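Side-chain contacts in meta cleavage compound hydrolase (Janthinobacterium, PDB 1J1I), which hydrolyses a carbon-carbon bond of the meta-cleavage compound formed during carbazole degradation, releasing anthranilate: residues 18-23 and 27-32; 123-128 and 215-220; 135-140 and 262-267; 252-257 and 268-273. All blocks are in the same frame, centred on the assembly; numbering follows the deposited sequence.

Interaction 1. Residues 18-23 and 27-32; sequences ERFVNA and ETRYLE
Tyr30 carries its CG between its own backbone N and carbonyl carbon (chi1 62°), which turns the ring back across strand 18-23 so that one face lies against Arg19 CB. That carbon sits 3.6 Å from the Tyr30 centroid, in a CH-pi contact, while Val21 CG1 approaches Tyr30 CE1. A water joins Tyr30 OH to Phe20 O. On the other face of the hairpin, Glu18 CG stands anti to the backbone N (chi1 -177°), and the extended chain brings OE2 to 2.8 Å from Arg29 NE in a salt bridge; OE2 also pairs with Lys78, and Arg29 NH1 with Asp72 and Glu50. Phe20 lies against the same arginine, Arg29 CG over its ring face. With an alanine in place of Tyr30, Arg19 CB would probably lose the ring face it rests on, Val21 CG1 an apolar neighbour, and the water one of its mates. Two antiparallel hydrogen-bonded pairs, Arg19-Tyr30 and Val21-Thr28, tie the strands. Beyond them, Phe98 of helix 88-101 meets Tyr30 edge-to-face, and strand 67-71 continues the sheet beside 27-32.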
loop_
_atom_site.group_PDB
_atom_site.type_symbol
_atom_site.label_atom_id
_atom_site.label_comp_id
_atom_site.label_asym_id
_atom_site.label_seq_id
_atom_site.Cartn_x
_atom_site.Cartn_y
_atom_site.Cartn_z
ATOM N N GLU A 18 -18.163 24.343 -7.299
ATOM C CA GLU A 18 -19.165 23.462 -7.881
ATOM C C GLU A 18 -19.445 23.887 -9.318
ATOM O O GLU A 18 -19.632 25.072 -9.603
ATOM C CB GLU A 18 -20.450 23.510 -7.058
ATOM C CG GLU A 18 -21.530 22.572 -7.553
ATOM C CD GLU A 18 -22.808 22.734 -6.775
ATOM O OE1 GLU A 18 -23.410 23.825 -6.848
ATOM O OE2 GLU A 18 -23.207 21.777 -6.084
ATOM N N ARG A 19 -19.482 22.908 -10.216
ATOM C CA ARG A 19 -19.702 23.160 -11.638
ATOM C C ARG A 19 -20.697 22.162 -12.220
ATOM O O ARG A 19 -20.973 21.122 -11.620
ATOM C CB ARG A 19 -18.376 23.015 -12.390
ATOM C CG ARG A 19 -17.799 24.279 -13.003
ATOM C CD ARG A 19 -17.209 25.221 -11.976
ATOM N NE ARG A 19 -16.191 26.073 -12.589
ATOM C CZ ARG A 19 -15.671 27.158 -12.023
ATOM N NH1 ARG A 19 -16.073 27.544 -10.823
ATOM N NH2 ARG A 19 -14.740 27.856 -12.659
ATOM N N PHE A 20 -21.225 22.479 -13.399
ATOM C CA PHE A 20 -22.166 21.600 -14.078
ATOM C C PHE A 20 -21.785 21.501 -15.550
ATOM O O PHE A 20 -21.277 22.459 -16.134
ATOM C CB PHE A 20 -23.599 22.125 -13.951
ATOM C CG PHE A 20 -24.134 22.103 -12.544
ATOM C CD1 PHE A 20 -23.780 23.091 -11.630
ATOM C CD2 PHE A 20 -24.993 21.091 -12.136
ATOM C CE1 PHE A 20 -24.278 23.072 -10.325
ATOM C CE2 PHE A 20 -25.498 21.061 -10.836
ATOM C CZ PHE A 20 -25.141 22.051 -9.928
ATOM N N VAL A 21 -22.023 20.339 -16.147
ATOM C CA VAL A 21 -21.699 20.129 -17.549
ATOM C C VAL A 21 -22.687 19.146 -18.171
ATOM O O VAL A 21 -23.214 18.273 -17.489
ATOM C CB VAL A 21 -20.257 19.564 -17.705
ATOM C CG1 VAL A 21 -20.162 18.173 -17.080
ATOM C CG2 VAL A 21 -19.863 19.517 -19.174
ATOM N N ASN A 22 -22.944 19.294 -19.464
ATOM C CA ASN A 22 -23.853 18.385 -20.149
ATOM C C ASN A 22 -23.058 17.154 -20.594
ATOM O O ASN A 22 -22.255 17.226 -21.526
ATOM C CB ASN A 22 -24.472 19.076 -21.368
ATOM C CG ASN A 22 -25.585 18.260 -21.998
ATOM O OD1 ASN A 22 -25.506 17.037 -22.067
ATOM N ND2 ASN A 22 -26.624 18.942 -22.477
ATOM N N ALA A 23 -23.271 16.025 -19.925
ATOM C CA ALA A 23 -22.554 14.803 -20.281
ATOM C C ALA A 23 -23.402 13.927 -21.191
ATOM O O ALA A 23 -24.146 13.063 -20.728
ATOM C CB ALA A 23 -22.144 14.028 -19.012
ATOM N N GLU A 27 -27.174 16.278 -17.557
ATOM C CA GLU A 27 -26.516 17.375 -16.849
ATOM C C GLU A 27 -25.830 16.723 -15.660
ATOM O O GLU A 27 -26.443 15.928 -14.947
ATOM C CB GLU A 27 -27.520 18.418 -16.337
ATOM C CG GLU A 27 -27.597 19.729 -17.131
ATOM C CD GLU A 27 -26.269 20.158 -17.747
ATOM O OE1 GLU A 27 -26.003 19.740 -18.884
ATOM O OE2 GLU A 27 -25.496 20.902 -17.101
ATOM N N THR A 28 -24.568 17.074 -15.440
ATOM C CA THR A 28 -23.793 16.467 -14.367
ATOM C C THR A 28 -23.123 17.495 -13.473
ATOM O O THR A 28 -22.578 18.488 -13.951
ATOM C CB THR A 28 -22.716 15.538 -14.968
ATOM O OG1 THR A 28 -23.338 14.636 -15.891
ATOM C CG2 THR A 28 -22.014 14.738 -13.878
ATOM N N ARG A 29 -23.174 17.247 -12.170
ATOM C CA ARG A 29 -22.570 18.139 -11.192
ATOM C C ARG A 29 -21.239 17.589 -10.714
ATOM O O ARG A 29 -21.114 16.396 -10.434
ATOM C CB ARG A 29 -23.499 18.303 -9.986
ATOM C CG ARG A 29 -22.916 19.128 -8.843
ATOM C CD ARG A 29 -22.720 18.274 -7.600
ATOM N NE ARG A 29 -22.480 19.089 -6.414
ATOM C CZ ARG A 29 -22.536 18.629 -5.169
ATOM N NH1 ARG A 29 -22.821 17.353 -4.943
ATOM N NH2 ARG A 29 -22.320 19.448 -4.150
ATOM N N TYR A 30 -20.242 18.461 -10.626
ATOM C CA TYR A 30 -18.940 18.050 -10.136
ATOM C C TYR A 30 -18.299 19.135 -9.288
ATOM O O TYR A 30 -18.712 20.295 -9.323
ATOM C CB TYR A 30 -17.997 17.665 -11.289
ATOM C CG TYR A 30 -17.659 18.756 -12.288
ATOM C CD1 TYR A 30 -18.550 19.103 -13.307
ATOM C CD2 TYR A 30 -16.416 19.394 -12.259
ATOM C CE1 TYR A 30 -18.207 20.054 -14.281
ATOM C CE2 TYR A 30 -16.063 20.345 -13.222
ATOM C CZ TYR A 30 -16.964 20.665 -14.232
ATOM O OH TYR A 30 -16.609 21.584 -15.199
ATOM N N LEU A 31 -17.306 18.732 -8.507
ATOM C CA LEU A 31 -16.555 19.639 -7.654
ATOM C C LEU A 31 -15.162 19.702 -8.267
ATOM O O LEU A 31 -14.617 18.679 -8.679
ATOM C CB LEU A 31 -16.472 19.080 -6.231
ATOM C CG LEU A 31 -17.587 19.349 -5.216
ATOM C CD1 LEU A 31 -18.940 19.443 -5.882
ATOM C CD2 LEU A 31 -17.555 18.251 -4.168
ATOM N N GLU A 32 -14.585 20.894 -8.337
ATOM C CA GLU A 32 -13.259 21.030 -8.919
ATOM C C GLU A 32 -12.312 21.874 -8.080
ATOM O O GLU A 32 -12.716 22.861 -7.462
ATOM C CB GLU A 32 -13.361 21.610 -10.330
ATOM C CG GLU A 32 -12.023 22.007 -10.924
ATOM C CD GLU A 32 -12.128 22.385 -12.385
ATOM O OE1 GLU A 32 -13.212 22.843 -12.805
ATOM O OE2 GLU A 32 -11.123 22.236 -13.109
HETATM O O HOH W 1 -18.587 22.974 -16.516
#

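Interaction 2. Residues 123-128 and 215-220; sequences VSVLHS and PEFIRK
Val125 and Leu126, in the last turn of helix 114-126, both meet the Phe217 ring, but from different directions. Val125 comes over a face: its CB is 3.7 Å from Phe217 CZ, CG1 reaches Phe217 CE1 at 3.6 Å, and CG2 lies above the rim of the same ring. Leu126 comes at the edge, its CD1 near the ring plane and 3.5 Å from Phe217 CZ, with the two side chains crossing at about a right angle. Val125 also packs against Lys220, where CG1 is 3.7 Å from Lys220 CB, and so fits between the phenylalanine ring and the start of the lysine chain. Apolar contact is all that joins the two segments.

The next shell places these groups. Phe217 has CG anti to its backbone N (chi1 -177°), an arrangement that sends the ring out from the short helix 215-218 to the valine. Lys220 bends at its second torsion and leads its amine away from Val125, back to Glu216 O, 3.0 Å from Lys220 NZ, which stands above the carbonyl plane. Farther out, Arg219 and Glu216 form a long, weak salt bridge.

Tyr213 meets the Phe217 ring, and Val125 also touches Val221. Ile218 packs on helix 238-247, whereas Val123 leans on helix 88-101 and Ser124 on strand 131-137, making this a surface junction between the end of one helix and a short helical turn.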
loop_
_atom_site.group_PDB
_atom_site.type_symbol
_atom_site.label_atom_id
_atom_site.label_comp_id
_atom_site.label_asym_id
_atom_site.label_seq_id
_atom_site.Cartn_x
_atom_site.Cartn_y
_atom_site.Cartn_z
ATOM N N VAL A 123 -15.463 1.518 -16.890
ATOM C CA VAL A 123 -14.915 2.434 -17.889
ATOM C C VAL A 123 -13.480 2.021 -18.241
ATOM O O VAL A 123 -13.043 2.152 -19.385
ATOM C CB VAL A 123 -14.914 3.900 -17.367
ATOM C CG1 VAL A 123 -14.073 4.783 -18.279
ATOM C CG2 VAL A 123 -16.349 4.431 -17.313
ATOM N N SER A 124 -12.753 1.511 -17.252
ATOM C CA SER A 124 -11.377 1.082 -17.474
ATOM C C SER A 124 -11.271 -0.135 -18.383
ATOM O O SER A 124 -10.200 -0.418 -18.922
ATOM C CB SER A 124 -10.688 0.806 -16.139
ATOM O OG SER A 124 -10.562 2.014 -15.406
ATOM N N VAL A 125 -12.374 -0.864 -18.552
ATOM C CA VAL A 125 -12.363 -2.021 -19.434
ATOM C C VAL A 125 -12.963 -1.671 -20.802
ATOM O O VAL A 125 -12.393 -2.012 -21.841
ATOM C CB VAL A 125 -13.136 -3.212 -18.829
ATOM C CG1 VAL A 125 -13.290 -4.328 -19.881
ATOM C CG2 VAL A 125 -12.385 -3.740 -17.604
ATOM N N LEU A 126 -14.108 -0.993 -20.796
ATOM C CA LEU A 126 -14.781 -0.606 -22.038
ATOM C C LEU A 126 -14.168 0.589 -22.763
ATOM O O LEU A 126 -14.245 0.674 -23.990
ATOM C CB LEU A 126 -16.258 -0.292 -21.779
ATOM C CG LEU A 126 -17.268 -1.438 -21.662
ATOM C CD1 LEU A 126 -16.963 -2.291 -20.463
ATOM C CD2 LEU A 126 -18.669 -0.853 -21.547
ATOM N N HIS A 127 -13.570 1.513 -22.019
ATOM C CA HIS A 127 -12.998 2.709 -22.636
ATOM C C HIS A 127 -11.647 3.079 -22.038
ATOM O O HIS A 127 -11.429 4.234 -21.656
ATOM C CB HIS A 127 -13.963 3.881 -22.450
ATOM C CG HIS A 127 -15.393 3.541 -22.734
ATOM N ND1 HIS A 127 -15.853 3.254 -24.001
ATOM C CD2 HIS A 127 -16.464 3.434 -21.911
ATOM C CE1 HIS A 127 -17.145 2.985 -23.946
ATOM N NE2 HIS A 127 -17.540 3.087 -22.689
ATOM N N SER A 128 -10.734 2.115 -21.976
ATOM C CA SER A 128 -9.423 2.346 -21.380
ATOM C C SER A 128 -8.560 3.401 -22.059
ATOM O O SER A 128 -7.624 3.908 -21.449
ATOM C CB SER A 128 -8.641 1.030 -21.278
ATOM O OG SER A 128 -8.286 0.534 -22.554
ATOM N N PRO A 215 -15.418 -12.577 -12.793
ATOM C CA PRO A 215 -13.981 -12.366 -12.606
ATOM C C PRO A 215 -13.264 -12.177 -13.950
ATOM O O PRO A 215 -12.243 -11.494 -14.030
ATOM C CB PRO A 215 -13.550 -13.634 -11.881
ATOM C CG PRO A 215 -14.742 -13.908 -10.999
ATOM C CD PRO A 215 -15.902 -13.692 -11.958
ATOM N N GLU A 216 -13.812 -12.775 -15.007
ATOM C CA GLU A 216 -13.213 -12.660 -16.333
ATOM C C GLU A 216 -13.201 -11.222 -16.836
ATOM O O GLU A 216 -12.276 -10.816 -17.546
ATOM C CB GLU A 216 -13.947 -13.556 -17.332
ATOM C CG GLU A 216 -13.646 -15.034 -17.147
ATOM C CD GLU A 216 -12.160 -15.320 -17.190
ATOM O OE1 GLU A 216 -11.541 -15.108 -18.254
ATOM O OE2 GLU A 216 -11.606 -15.749 -16.157
ATOM N N PHE A 217 -14.227 -10.460 -16.471
ATOM C CA PHE A 217 -14.326 -9.059 -16.868
ATOM C C PHE A 217 -13.256 -8.265 -16.122
ATOM O O PHE A 217 -12.563 -7.428 -16.701
ATOM C CB PHE A 217 -15.711 -8.507 -16.508
ATOM C CG PHE A 217 -15.934 -7.080 -16.934
ATOM C CD1 PHE A 217 -16.239 -6.775 -18.262
ATOM C CD2 PHE A 217 -15.869 -6.042 -16.006
ATOM C CE1 PHE A 217 -16.483 -5.457 -18.661
ATOM C CE2 PHE A 217 -16.113 -4.720 -16.393
ATOM C CZ PHE A 217 -16.422 -4.428 -17.725
ATOM N N ILE A 218 -13.132 -8.541 -14.827
ATOM C CA ILE A 218 -12.157 -7.862 -13.979
ATOM C C ILE A 218 -10.715 -8.105 -14.451
ATOM O O ILE A 218 -9.854 -7.231 -14.340
ATOM C CB ILE A 218 -12.348 -8.316 -12.502
ATOM C CG1 ILE A 218 -13.747 -7.899 -12.041
ATOM C CG2 ILE A 218 -11.271 -7.710 -11.598
ATOM C CD1 ILE A 218 -14.130 -8.386 -10.667
ATOM N N ARG A 219 -10.470 -9.287 -15.002
ATOM C CA ARG A 219 -9.148 -9.652 -15.497
ATOM C C ARG A 219 -8.764 -8.810 -16.721
ATOM O O ARG A 219 -7.605 -8.812 -17.144
ATOM C CB ARG A 219 -9.132 -11.141 -15.858
ATOM C CG ARG A 219 -7.765 -11.798 -15.782
ATOM C CD ARG A 219 -7.825 -13.235 -16.275
ATOM N NE ARG A 219 -8.606 -14.112 -15.404
ATOM C CZ ARG A 219 -8.188 -14.573 -14.227
ATOM N NH1 ARG A 219 -6.987 -14.244 -13.762
ATOM N NH2 ARG A 219 -8.966 -15.380 -13.519
ATOM N N LYS A 220 -9.742 -8.097 -17.278
ATOM C CA LYS A 220 -9.530 -7.238 -18.447
ATOM C C LYS A 220 -8.989 -5.855 -18.082
ATOM O O LYS A 220 -8.664 -5.060 -18.966
ATOM C CB LYS A 220 -10.837 -7.052 -19.225
ATOM C CG LYS A 220 -11.049 -8.009 -20.384
ATOM C CD LYS A 220 -11.147 -9.420 -19.906
ATOM C CE LYS A 220 -11.672 -10.350 -20.981
ATOM N NZ LYS A 220 -11.719 -11.705 -20.393
#

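Interaction 3. Residues 135-140 and 262-267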
loop_
_atom_site.group_PDB
_atom_site.type_symbol
_atom_site.label_atom_id
_atom_site.label_comp_id
_atom_site.label_asym_id
_atom_site.label_seq_id
_atom_site.Cartn_x
_atom_site.Cartn_y
_atom_site.Cartn_z
ATOM N N VAL A 135 -8.096 3.586 -9.222
ATOM C CA VAL A 135 -7.994 3.313 -7.789
ATOM C C VAL A 135 -9.328 2.736 -7.345
ATOM O O VAL A 135 -10.358 3.391 -7.459
ATOM C CB VAL A 135 -7.708 4.599 -6.983
ATOM C CG1 VAL A 135 -7.696 4.287 -5.480
ATOM C CG2 VAL A 135 -6.371 5.194 -7.416
ATOM N N LEU A 136 -9.307 1.496 -6.869
ATOM C CA LEU A 136 -10.515 0.833 -6.414
ATOM C C LEU A 136 -10.448 0.800 -4.894
ATOM O O LEU A 136 -9.540 0.212 -4.312
ATOM C CB LEU A 136 -10.581 -0.582 -6.984
ATOM C CG LEU A 136 -10.560 -0.648 -8.514
ATOM C CD1 LEU A 136 -10.370 -2.091 -8.950
ATOM C CD2 LEU A 136 -11.859 -0.065 -9.085
ATOM N N MET A 137 -11.414 1.446 -4.259
ATOM C CA MET A 137 -11.436 1.542 -2.806
ATOM C C MET A 137 -12.702 0.898 -2.265
ATOM O O MET A 137 -13.794 1.452 -2.411
ATOM C CB MET A 137 -11.375 3.023 -2.421
ATOM C CG MET A 137 -11.188 3.306 -0.947
ATOM S SD MET A 137 -12.259 4.636 -0.394
ATOM C CE MET A 137 -12.006 5.899 -1.679
ATOM N N GLY A 138 -12.555 -0.268 -1.638
ATOM C CA GLY A 138 -13.711 -0.970 -1.107
ATOM C C GLY A 138 -14.700 -1.108 -2.245
ATOM O O GLY A 138 -15.920 -1.139 -2.050
ATOM N N SER A 139 -14.147 -1.204 -3.448
ATOM C CA SER A 139 -14.931 -1.298 -4.671
ATOM C C SER A 139 -15.837 -2.502 -4.842
ATOM O O SER A 139 -15.480 -3.635 -4.518
ATOM C CB SER A 139 -14.009 -1.223 -5.889
ATOM O OG SER A 139 -14.754 -1.363 -7.087
ATOM N N ALA A 140 -17.023 -2.234 -5.374
ATOM C CA ALA A 140 -17.985 -3.271 -5.670
ATOM C C ALA A 140 -17.484 -3.902 -6.975
ATOM O O ALA A 140 -16.597 -3.350 -7.634
ATOM C CB ALA A 140 -19.364 -2.654 -5.872
ATOM N N TRP A 262 -15.314 2.861 4.139
ATOM C CA TRP A 262 -15.037 4.199 3.603
ATOM C C TRP A 262 -13.671 4.773 3.997
ATOM O O TRP A 262 -13.594 5.742 4.749
ATOM C CB TRP A 262 -16.120 5.194 4.049
ATOM C CG TRP A 262 -17.518 4.856 3.620
ATOM C CD1 TRP A 262 -17.890 4.093 2.550
ATOM C CD2 TRP A 262 -18.732 5.326 4.218
ATOM N NE1 TRP A 262 -19.261 4.059 2.445
ATOM C CE2 TRP A 262 -19.801 4.807 3.457
ATOM C CE3 TRP A 262 -19.019 6.137 5.325
ATOM C CZ2 TRP A 262 -21.142 5.074 3.766
ATOM C CZ3 TRP A 262 -20.354 6.404 5.633
ATOM C CH2 TRP A 262 -21.397 5.871 4.853
ATOM N N ALA A 263 -12.595 4.196 3.471
ATOM C CA ALA A 263 -11.253 4.665 3.798
ATOM C C ALA A 263 -11.063 6.174 3.609
ATOM O O ALA A 263 -10.453 6.834 4.449
ATOM C CB ALA A 263 -10.218 3.899 2.967
ATOM N N MET A 264 -11.588 6.726 2.515
ATOM C CA MET A 264 -11.431 8.157 2.241
ATOM C C MET A 264 -12.098 9.063 3.277
ATOM O O MET A 264 -11.731 10.235 3.411
ATOM C CB MET A 264 -11.980 8.509 0.855
ATOM C CG MET A 264 -13.495 8.559 0.777
ATOM S SD MET A 264 -14.286 6.977 1.081
ATOM C CE MET A 264 -15.992 7.433 0.902
ATOM N N ILE A 265 -13.087 8.528 3.987
ATOM C CA ILE A 265 -13.788 9.298 5.011
ATOM C C ILE A 265 -13.206 9.018 6.397
ATOM O O ILE A 265 -12.995 9.939 7.188
ATOM C CB ILE A 265 -15.309 8.967 5.034
ATOM C CG1 ILE A 265 -15.967 9.418 3.725
ATOM C CG2 ILE A 265 -15.979 9.657 6.220
ATOM C CD1 ILE A 265 -17.435 9.032 3.605
ATOM N N GLU A 266 -12.933 7.747 6.678
ATOM C CA GLU A 266 -12.395 7.338 7.977
ATOM C C GLU A 266 -10.945 7.766 8.216
ATOM O O GLU A 266 -10.563 8.078 9.344
ATOM C CB GLU A 266 -12.507 5.818 8.128
ATOM C CG GLU A 266 -13.919 5.279 7.963
ATOM C CD GLU A 266 -13.968 3.763 7.946
ATOM O OE1 GLU A 266 -13.447 3.133 8.895
ATOM O OE2 GLU A 266 -14.531 3.199 6.982
ATOM N N HIS A 267 -10.140 7.773 7.157
ATOM C CA HIS A 267 -8.736 8.157 7.254
ATOM C C HIS A 267 -8.370 8.937 5.998
ATOM O O HIS A 267 -7.609 8.452 5.161
ATOM C CB HIS A 267 -7.857 6.905 7.354
ATOM C CG HIS A 267 -8.271 5.960 8.439
ATOM N ND1 HIS A 267 -8.064 6.224 9.776
ATOM C CD2 HIS A 267 -8.887 4.756 8.384
ATOM C CE1 HIS A 267 -8.533 5.221 10.498
ATOM N NE2 HIS A 267 -9.039 4.319 9.677
#
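Strand 131-137 of the alpha/beta-hydrolase sheet points the end of its run at the short helix 263-266, the CA atoms of Met137 and Ala263 standing 7.3 Å apart. Met137 carries this buried contact. Its CG is anti to the backbone N (chi1 -172°), and bends at the next two torsions bring the sulfur to the first turn of the helix and CE alongside Met264. The Met137 CE methyl lies 3.6 Å from Met264 CB, the two chains crossing at about a right angle, while Ala263 CB touches Met137 SD at 4.0 Å. Trp55 of helix 51-55 and Asn113 of strand 108-113 touch both methionines. The helix starts just after His261, probably the catalytic histidine, with Trp262 at its N-cap between them; Met264 lies about 7 Å, side chain to side chain, from Ser114, the likely nucleophile, so the pair packs close to the active site. Met137 SD meets Met264 SD at 3.4 Å and accepts a weak hydrogen bond from Met264 N at 3.6 Å.

Interaction 4. Residues 252-257 and 268-273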
loop_
_atom_site.group_PDB
_atom_site.type_symbol
_atom_site.label_atom_id
_atom_site.label_comp_id
_atom_site.label_asym_id
_atom_site.label_seq_id
_atom_site.Cartn_x
_atom_site.Cartn_y
_atom_site.Cartn_z
ATOM N N TRP A 252 -1.631 -2.853 -7.673
ATOM C CA TRP A 252 -0.885 -2.694 -6.430
ATOM C C TRP A 252 -1.960 -2.825 -5.363
ATOM O O TRP A 252 -3.140 -2.606 -5.643
ATOM C CB TRP A 252 -0.282 -1.296 -6.343
ATOM C CG TRP A 252 1.038 -1.109 -7.022
ATOM C CD1 TRP A 252 2.262 -1.022 -6.417
ATOM C CD2 TRP A 252 1.270 -0.929 -8.426
ATOM N NE1 TRP A 252 3.239 -0.790 -7.354
ATOM C CE2 TRP A 252 2.660 -0.725 -8.596
ATOM C CE3 TRP A 252 0.438 -0.909 -9.558
ATOM C CZ2 TRP A 252 3.241 -0.517 -9.851
ATOM C CZ3 TRP A 252 1.016 -0.699 -10.811
ATOM C CH2 TRP A 252 2.404 -0.501 -10.945
ATOM N N GLY A 253 -1.565 -3.180 -4.144
ATOM C CA GLY A 253 -2.540 -3.306 -3.082
ATOM C C GLY A 253 -2.153 -2.457 -1.887
ATOM O O GLY A 253 -0.964 -2.337 -1.571
ATOM N N TYR A 254 -3.146 -1.841 -1.248
ATOM C CA TYR A 254 -2.921 -1.025 -0.053
ATOM C C TYR A 254 -3.987 -1.414 0.964
ATOM O O TYR A 254 -5.162 -1.057 0.826
ATOM C CB TYR A 254 -3.015 0.473 -0.358
ATOM C CG TYR A 254 -2.590 1.350 0.806
ATOM C CD1 TYR A 254 -1.322 1.219 1.371
ATOM C CD2 TYR A 254 -3.462 2.294 1.357
ATOM C CE1 TYR A 254 -0.927 1.996 2.453
ATOM C CE2 TYR A 254 -3.074 3.082 2.442
ATOM C CZ TYR A 254 -1.804 2.922 2.987
ATOM O OH TYR A 254 -1.412 3.666 4.073
ATOM N N ILE A 255 -3.560 -2.148 1.986
ATOM C CA ILE A 255 -4.458 -2.638 3.022
ATOM C C ILE A 255 -4.308 -1.780 4.270
ATOM O O ILE A 255 -3.198 -1.584 4.773
ATOM C CB ILE A 255 -4.140 -4.108 3.347
ATOM C CG1 ILE A 255 -3.938 -4.898 2.043
ATOM C CG2 ILE A 255 -5.263 -4.717 4.160
ATOM C CD1 ILE A 255 -5.164 -4.982 1.149
ATOM N N ILE A 256 -5.440 -1.283 4.766
ATOM C CA ILE A 256 -5.476 -0.397 5.925
ATOM C C ILE A 256 -6.149 -1.023 7.148
ATOM O O ILE A 256 -7.269 -1.536 7.063
ATOM C CB ILE A 256 -6.232 0.905 5.566
ATOM C CG1 ILE A 256 -5.606 1.552 4.328
ATOM C CG2 ILE A 256 -6.221 1.871 6.740
ATOM C CD1 ILE A 256 -6.398 2.760 3.805
ATOM N N PRO A 257 -5.468 -0.993 8.305
ATOM C CA PRO A 257 -6.039 -1.568 9.528
ATOM C C PRO A 257 -7.018 -0.586 10.178
ATOM O O PRO A 257 -6.968 0.611 9.900
ATOM C CB PRO A 257 -4.808 -1.808 10.395
ATOM C CG PRO A 257 -3.948 -0.597 10.061
ATOM C CD PRO A 257 -4.087 -0.521 8.533
ATOM N N PRO A 268 -8.899 10.164 5.859
ATOM C CA PRO A 268 -8.619 10.991 4.678
ATOM C C PRO A 268 -7.150 11.243 4.346
ATOM O O PRO A 268 -6.745 11.088 3.191
ATOM C CB PRO A 268 -9.412 12.278 4.954
ATOM C CG PRO A 268 -9.480 12.337 6.457
ATOM C CD PRO A 268 -9.717 10.900 6.844
ATOM N N GLU A 269 -6.355 11.620 5.343
ATOM C CA GLU A 269 -4.935 11.884 5.119
ATOM C C GLU A 269 -4.210 10.634 4.629
ATOM O O GLU A 269 -3.400 10.689 3.697
ATOM C CB GLU A 269 -4.280 12.382 6.405
ATOM C CG GLU A 269 -4.717 13.777 6.816
ATOM C CD GLU A 269 -3.593 14.791 6.699
ATOM O OE1 GLU A 269 -2.598 14.672 7.450
ATOM O OE2 GLU A 269 -3.702 15.707 5.854
ATOM N N ASP A 270 -4.502 9.511 5.271
ATOM C CA ASP A 270 -3.885 8.245 4.909
ATOM C C ASP A 270 -4.250 7.898 3.466
ATOM O O ASP A 270 -3.381 7.624 2.644
ATOM C CB ASP A 270 -4.360 7.142 5.864
ATOM C CG ASP A 270 -3.656 5.812 5.626
ATOM O OD1 ASP A 270 -3.875 4.866 6.410
ATOM O OD2 ASP A 270 -2.887 5.711 4.651
ATOM N N PHE A 271 -5.541 7.927 3.156
ATOM C CA PHE A 271 -5.989 7.606 1.809
ATOM C C PHE A 271 -5.434 8.541 0.737
ATOM O O PHE A 271 -4.985 8.085 -0.317
ATOM C CB PHE A 271 -7.515 7.633 1.720
ATOM C CG PHE A 271 -8.022 7.417 0.329
ATOM C CD1 PHE A 271 -8.151 6.127 -0.186
ATOM C CD2 PHE A 271 -8.286 8.502 -0.501
ATOM C CE1 PHE A 271 -8.525 5.923 -1.512
ATOM C CE2 PHE A 271 -8.658 8.306 -1.827
ATOM C CZ PHE A 271 -8.779 7.014 -2.333
ATOM N N ALA A 272 -5.493 9.844 0.999
ATOM C CA ALA A 272 -5.018 10.843 0.051
ATOM C C ALA A 272 -3.541 10.680 -0.264
ATOM O O ALA A 272 -3.130 10.791 -1.417
ATOM C CB ALA A 272 -5.283 12.252 0.592
ATOM N N ASN A 273 -2.746 10.431 0.770
ATOM C CA ASN A 273 -1.311 10.255 0.598
ATOM C C ASN A 273 -0.985 8.988 -0.173
ATOM O O ASN A 273 -0.095 8.986 -1.017
ATOM C CB ASN A 273 -0.616 10.240 1.960
ATOM C CG ASN A 273 -0.211 11.628 2.418
ATOM O OD1 ASN A 273 -0.992 12.576 2.336
ATOM N ND2 ASN A 273 1.016 11.750 2.907
#
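Tyr254 of strand 251-256 and Asp270 of helix 268-281 meet through the phenol and the carboxylate. From Asp270 CB, which points toward the strand, the chain runs to CG, anti to the backbone N (chi1 -175°) and 3.5 Å from Tyr254 OH. There it divides. OD2 takes the tyrosine hydroxyl's hydrogen bond at 2.6 Å from Tyr254 OH, on the syn lone pair, and sits at the ring edge, near its plane; the carboxylate stands almost perpendicular to the ring, at 83°. OD1 rests 3.8 Å from Ile256 CG2 and accepts a hydrogen bond from Trp252 NE1 of the second subunit.

That subunit also pairs with Gly253, Tyr254 and Ile255 in antiparallel fashion, carrying the sheet across the dimer interface. The symmetric bond is made in return, from Trp252 here to Asp270 of the second subunit. An alanine at Asp270 would probably leave both the Tyr254 hydroxyl and the partner subunit's indole N-H without their acceptor. With a donor on each oxygen, the buried carboxylate is probably held against rotation, and the two bonds would be expected to favour its charged form. The same acid thus links strand to helix within the chain and one chain to the other.

Overall arrangement
Interactions 3 and 4 are buried and adjoin, with centres 8 Å apart: Phe271 of interaction 4 packs on both Met137 and Met264, and Ile256 touches Ala263. Interaction 1 is partly buried and interaction 2 lies at the surface. Interactions 1, 3 and 4 all draw on the same sheet; 1 and 4 use its two outermost strands within the chain, on opposite sides of the chain's centre, and 4 alone reaches the second subunit. Interactions 2 and 3 are linked through helix 114-126 and strand 131-137, consecutive in the chain. Chemistry follows place: backbone bonds and a salt bridge in the hairpin, purely apolar contact in 2, sulfur packing near the active site, and a buried acid at the interface.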